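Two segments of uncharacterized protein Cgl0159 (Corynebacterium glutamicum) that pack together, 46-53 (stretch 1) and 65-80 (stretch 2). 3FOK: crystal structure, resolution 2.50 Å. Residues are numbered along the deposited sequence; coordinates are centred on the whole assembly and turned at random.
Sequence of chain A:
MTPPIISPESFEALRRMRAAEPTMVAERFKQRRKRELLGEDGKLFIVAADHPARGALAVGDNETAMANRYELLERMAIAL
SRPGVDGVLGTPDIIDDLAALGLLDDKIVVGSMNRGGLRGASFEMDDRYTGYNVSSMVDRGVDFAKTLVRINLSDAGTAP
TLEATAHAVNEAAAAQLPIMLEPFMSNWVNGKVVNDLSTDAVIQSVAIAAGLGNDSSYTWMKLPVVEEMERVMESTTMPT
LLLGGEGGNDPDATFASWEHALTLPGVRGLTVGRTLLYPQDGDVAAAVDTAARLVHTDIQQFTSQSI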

# COMPACT_ATOMS: atom_id res chain seq x y z
N ILE A 46 8.60 15.59 -32.51
CA ILE A 46 7.30 15.18 -32.00
C ILE A 46 6.48 16.35 -31.45
O ILE A 46 7.00 17.20 -30.73
CB ILE A 46 7.49 14.12 -30.90
CG1 ILE A 46 8.02 12.83 -31.55
CG2 ILE A 46 6.19 13.87 -30.15
CD1 ILE A 46 8.43 11.77 -30.57
N VAL A 47 5.20 16.38 -31.80
CA VAL A 47 4.32 17.44 -31.32
C VAL A 47 3.55 16.94 -30.10
O VAL A 47 2.94 15.87 -30.13
CB VAL A 47 3.32 17.87 -32.41
CG1 VAL A 47 2.71 19.21 -32.04
CG2 VAL A 47 4.02 17.96 -33.76
N ALA A 48 3.60 17.72 -29.02
CA ALA A 48 2.96 17.35 -27.76
C ALA A 48 1.60 17.99 -27.49
O ALA A 48 1.38 19.17 -27.77
CB ALA A 48 3.91 17.67 -26.61
N ALA A 49 0.70 17.20 -26.90
CA ALA A 49 -0.63 17.67 -26.57
C ALA A 49 -1.22 16.91 -25.38
O ALA A 49 -2.39 16.56 -25.38
CB ALA A 49 -1.55 17.53 -27.78
N ASP A 50 -0.40 16.67 -24.36
CA ASP A 50 -0.88 15.95 -23.18
C ASP A 50 -1.17 16.89 -22.00
O ASP A 50 -1.36 16.44 -20.87
CB ASP A 50 0.14 14.89 -22.73
CG ASP A 50 1.47 15.48 -22.31
OD1 ASP A 50 2.19 14.81 -21.55
OD2 ASP A 50 1.80 16.60 -22.75
N HIS A 51 -1.22 18.19 -22.28
CA HIS A 51 -1.47 19.19 -21.24
C HIS A 51 -2.88 19.20 -20.65
O HIS A 51 -3.04 19.29 -19.43
CB HIS A 51 -1.16 20.59 -21.78
CG HIS A 51 0.08 20.67 -22.60
ND1 HIS A 51 0.19 20.10 -23.84
CD2 HIS A 51 1.28 21.27 -22.36
CE1 HIS A 51 1.39 20.34 -24.34
NE2 HIS A 51 2.07 21.05 -23.45
N PRO A 52 -3.92 19.12 -21.49
CA PRO A 52 -5.30 19.13 -20.99
C PRO A 52 -5.55 18.17 -19.82
O PRO A 52 -6.10 18.57 -18.79
CB PRO A 52 -6.12 18.77 -22.22
CG PRO A 52 -5.32 19.36 -23.33
CD PRO A 52 -3.91 18.96 -22.96
N ALA A 53 -5.14 16.92 -20.00
CA ALA A 53 -5.33 15.88 -18.99
C ALA A 53 -4.73 16.25 -17.63
O ALA A 53 -5.08 15.67 -16.61
CB ALA A 53 -4.72 14.58 -19.48
N ALA A 65 -8.22 27.74 -25.82
CA ALA A 65 -6.92 27.18 -26.14
C ALA A 65 -6.85 25.83 -25.44
O ALA A 65 -6.70 25.76 -24.22
CB ALA A 65 -5.80 28.10 -25.63
N MSE A 66 -6.98 24.77 -26.22
CA MSE A 66 -6.94 23.40 -25.72
C MSE A 66 -8.26 22.99 -25.08
O MSE A 66 -8.58 21.80 -25.01
CB MSE A 66 -5.78 23.23 -24.72
CG MSE A 66 -4.45 23.74 -25.28
SE MSE A 66 -2.86 22.94 -24.53
CE MSE A 66 -2.61 21.54 -25.85
N ALA A 67 -9.05 23.97 -24.63
CA ALA A 67 -10.34 23.67 -24.02
C ALA A 67 -11.25 23.03 -25.07
O ALA A 67 -12.01 22.12 -24.77
CB ALA A 67 -10.98 24.95 -23.48
N ASN A 68 -11.15 23.51 -26.30
CA ASN A 68 -11.94 22.97 -27.40
C ASN A 68 -11.18 21.80 -27.99
O ASN A 68 -10.21 21.98 -28.73
CB ASN A 68 -12.18 24.06 -28.46
CG ASN A 68 -13.05 23.58 -29.60
OD1 ASN A 68 -13.80 24.36 -30.19
ND2 ASN A 68 -12.95 22.29 -29.93
N ARG A 69 -11.62 20.59 -27.67
CA ARG A 69 -10.97 19.38 -28.15
C ARG A 69 -11.02 19.21 -29.66
O ARG A 69 -10.08 18.66 -30.26
CB ARG A 69 -11.58 18.15 -27.45
CG ARG A 69 -10.96 16.82 -27.86
CD ARG A 69 -9.46 16.74 -27.53
NE ARG A 69 -9.18 16.11 -26.24
CZ ARG A 69 -8.90 16.78 -25.12
NH1 ARG A 69 -8.86 18.11 -25.12
NH2 ARG A 69 -8.65 16.11 -24.00
N TYR A 70 -12.09 19.67 -30.30
CA TYR A 70 -12.20 19.54 -31.75
C TYR A 70 -11.15 20.39 -32.46
O TYR A 70 -10.57 19.96 -33.45
CB TYR A 70 -13.60 19.93 -32.20
CG TYR A 70 -14.64 18.91 -31.81
CD1 TYR A 70 -14.85 17.77 -32.59
CD2 TYR A 70 -15.39 19.06 -30.64
CE1 TYR A 70 -15.77 16.80 -32.20
CE2 TYR A 70 -16.31 18.10 -30.25
CZ TYR A 70 -16.50 16.97 -31.03
OH TYR A 70 -17.40 16.02 -30.63
N GLU A 71 -10.89 21.59 -31.94
CA GLU A 71 -9.88 22.45 -32.55
C GLU A 71 -8.50 21.90 -32.23
O GLU A 71 -7.59 21.99 -33.05
CB GLU A 71 -9.98 23.88 -32.02
CG GLU A 71 -11.33 24.54 -32.18
CD GLU A 71 -11.27 26.04 -31.96
OE1 GLU A 71 -10.40 26.49 -31.18
OE2 GLU A 71 -12.09 26.76 -32.56
N LEU A 72 -8.35 21.32 -31.04
CA LEU A 72 -7.07 20.75 -30.64
C LEU A 72 -6.72 19.67 -31.64
O LEU A 72 -5.59 19.61 -32.14
CB LEU A 72 -7.17 20.15 -29.24
CG LEU A 72 -5.88 20.01 -28.42
CD1 LEU A 72 -6.11 19.02 -27.29
CD2 LEU A 72 -4.73 19.52 -29.29
N LEU A 73 -7.69 18.81 -31.95
CA LEU A 73 -7.47 17.73 -32.90
C LEU A 73 -7.16 18.26 -34.29
O LEU A 73 -6.30 17.71 -34.98
CB LEU A 73 -8.70 16.81 -32.94
CG LEU A 73 -8.95 15.96 -31.68
CD1 LEU A 73 -10.26 15.21 -31.79
CD2 LEU A 73 -7.79 15.00 -31.48
N GLU A 74 -7.84 19.32 -34.71
CA GLU A 74 -7.59 19.91 -36.02
C GLU A 74 -6.16 20.43 -36.09
O GLU A 74 -5.42 20.14 -37.03
CB GLU A 74 -8.55 21.08 -36.29
CG GLU A 74 -9.46 20.89 -37.50
CD GLU A 74 -8.70 20.62 -38.79
OE1 GLU A 74 -7.89 21.47 -39.21
OE2 GLU A 74 -8.93 19.54 -39.38
N ARG A 75 -5.78 21.21 -35.09
CA ARG A 75 -4.44 21.78 -35.03
C ARG A 75 -3.40 20.65 -35.04
O ARG A 75 -2.32 20.80 -35.60
CB ARG A 75 -4.30 22.65 -33.78
CG ARG A 75 -5.43 23.67 -33.65
CD ARG A 75 -5.35 24.45 -32.36
NE ARG A 75 -4.51 25.63 -32.48
CZ ARG A 75 -4.95 26.84 -32.83
NH1 ARG A 75 -6.23 27.03 -33.09
NH2 ARG A 75 -4.10 27.85 -32.92
N MSE A 76 -3.75 19.53 -34.42
CA MSE A 76 -2.87 18.37 -34.37
C MSE A 76 -2.78 17.74 -35.76
O MSE A 76 -1.69 17.41 -36.24
CB MSE A 76 -3.39 17.33 -33.37
CG MSE A 76 -2.49 17.12 -32.15
SE MSE A 76 -0.71 16.52 -32.61
CE MSE A 76 0.05 18.23 -33.04
N ALA A 77 -3.93 17.57 -36.40
CA ALA A 77 -4.00 16.98 -37.73
C ALA A 77 -3.14 17.77 -38.70
O ALA A 77 -2.44 17.20 -39.54
CB ALA A 77 -5.44 16.95 -38.21
N ILE A 78 -3.19 19.10 -38.58
CA ILE A 78 -2.40 19.97 -39.44
C ILE A 78 -0.91 19.70 -39.22
O ILE A 78 -0.17 19.46 -40.17
CB ILE A 78 -2.69 21.46 -39.15
CG1 ILE A 78 -4.12 21.80 -39.58
CG2 ILE A 78 -1.68 22.34 -39.88
CD1 ILE A 78 -4.53 23.22 -39.26
N ALA A 79 -0.49 19.74 -37.96
CA ALA A 79 0.90 19.49 -37.62
C ALA A 79 1.38 18.15 -38.18
O ALA A 79 2.44 18.07 -38.79
CB ALA A 79 1.07 19.52 -36.11
N LEU A 80 0.58 17.11 -37.97
CA LEU A 80 0.93 15.77 -38.45
C LEU A 80 0.97 15.65 -39.97
O LEU A 80 1.62 14.74 -40.50
CB LEU A 80 -0.05 14.73 -37.90
CG LEU A 80 -0.01 14.41 -36.41
CD1 LEU A 80 -1.05 13.34 -36.09
CD2 LEU A 80 1.38 13.94 -36.01

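This is a small, almost wholly apolar contact in which a strand and the turn that follows it lie against one side of a helix and the loop before it, held by side-chain packing with no hydrogen bond between the two stretches. The area buried, 396 Å² with both sides summed, is modest, and five residues, Met-66, Pro-52, Val-47, Met-76 and Ala-49, supply most of it.

The first rule is alternation. Along Val-47, Ala-48, Ala-49 and Asp-50 the CA-to-CB bonds point toward the second stretch, away, toward and away, so Val-47 and Ala-49 face the helix while Ala-48 and Asp-50 turn their backs on it. The helix answers with its own period: Leu-72, Met-76 and Ala-79, spaced by four and then three residues, come round to the same side, whereas Tyr-70, Glu-71, Glu-74 and Ala-77 lie out of reach. Unbroken i to i+4 backbone hydrogen bonding, from Leu-72 N to Asn-68 O at 3.0 Å through to Leu-80 N to Met-76 O at 2.9 Å, keeps that spacing regular.

At the Val-47 end one partner is Ala-79: Val-47 CA and Ala-79 CA are 7.5 Å apart, and Val-47 CG2 meets Ala-79 CB at 4.1 Å. Both branches of Val-47 also meet the selenomethionine Met-76, and Val-47 CG1 and Met-76 CE are modelled 3.0 Å apart. That is short for two methyl groups, and at 2.50 Å resolution it is better read as tight packing than as a precise distance. Met-76 leaves its helix sideways, and its flexible chain brings the terminal methyl to the valine. Two residues on, Ala-49 CB rests 4.0 Å from Leu-72 CD2 and 4.5 Å from Met-76 CG, so a single methyl touches two larger helix side chains.

Beyond the strand, Pro-52 presents its ring to three residues. Pro-52 CG lies 4.1 Å from Leu-72 CD1, Pro-52 CD 4.1 Å from Met-66 CE, and Pro-52 CB 4.0 Å from Arg-69 NH1. Leu-72 thus bridges two residues, CD2 packing on Ala-49 and CD1 on Pro-52. Arg-69 also starts out sideways and brings its end nearer; its guanidinium meets the proline obliquely, a contact without a polar partner here, while NH2 is hydrogen-bonded elsewhere in the structure.

Met-66, a second selenomethionine, sits before the helix and covers the turn. Met-66 CE comes 3.7 Å from His-51 ND1 and 4.4 Å from Ala-49 CA, so, with Pro-52, one methyl touches three residues of the first stretch. Met-66 SE also approaches the His-51 ring, an oblique selenium-aromatic contact. Two selenomethionines thus reach the first stretch with their terminal methyls, one at the strand and one at the turn.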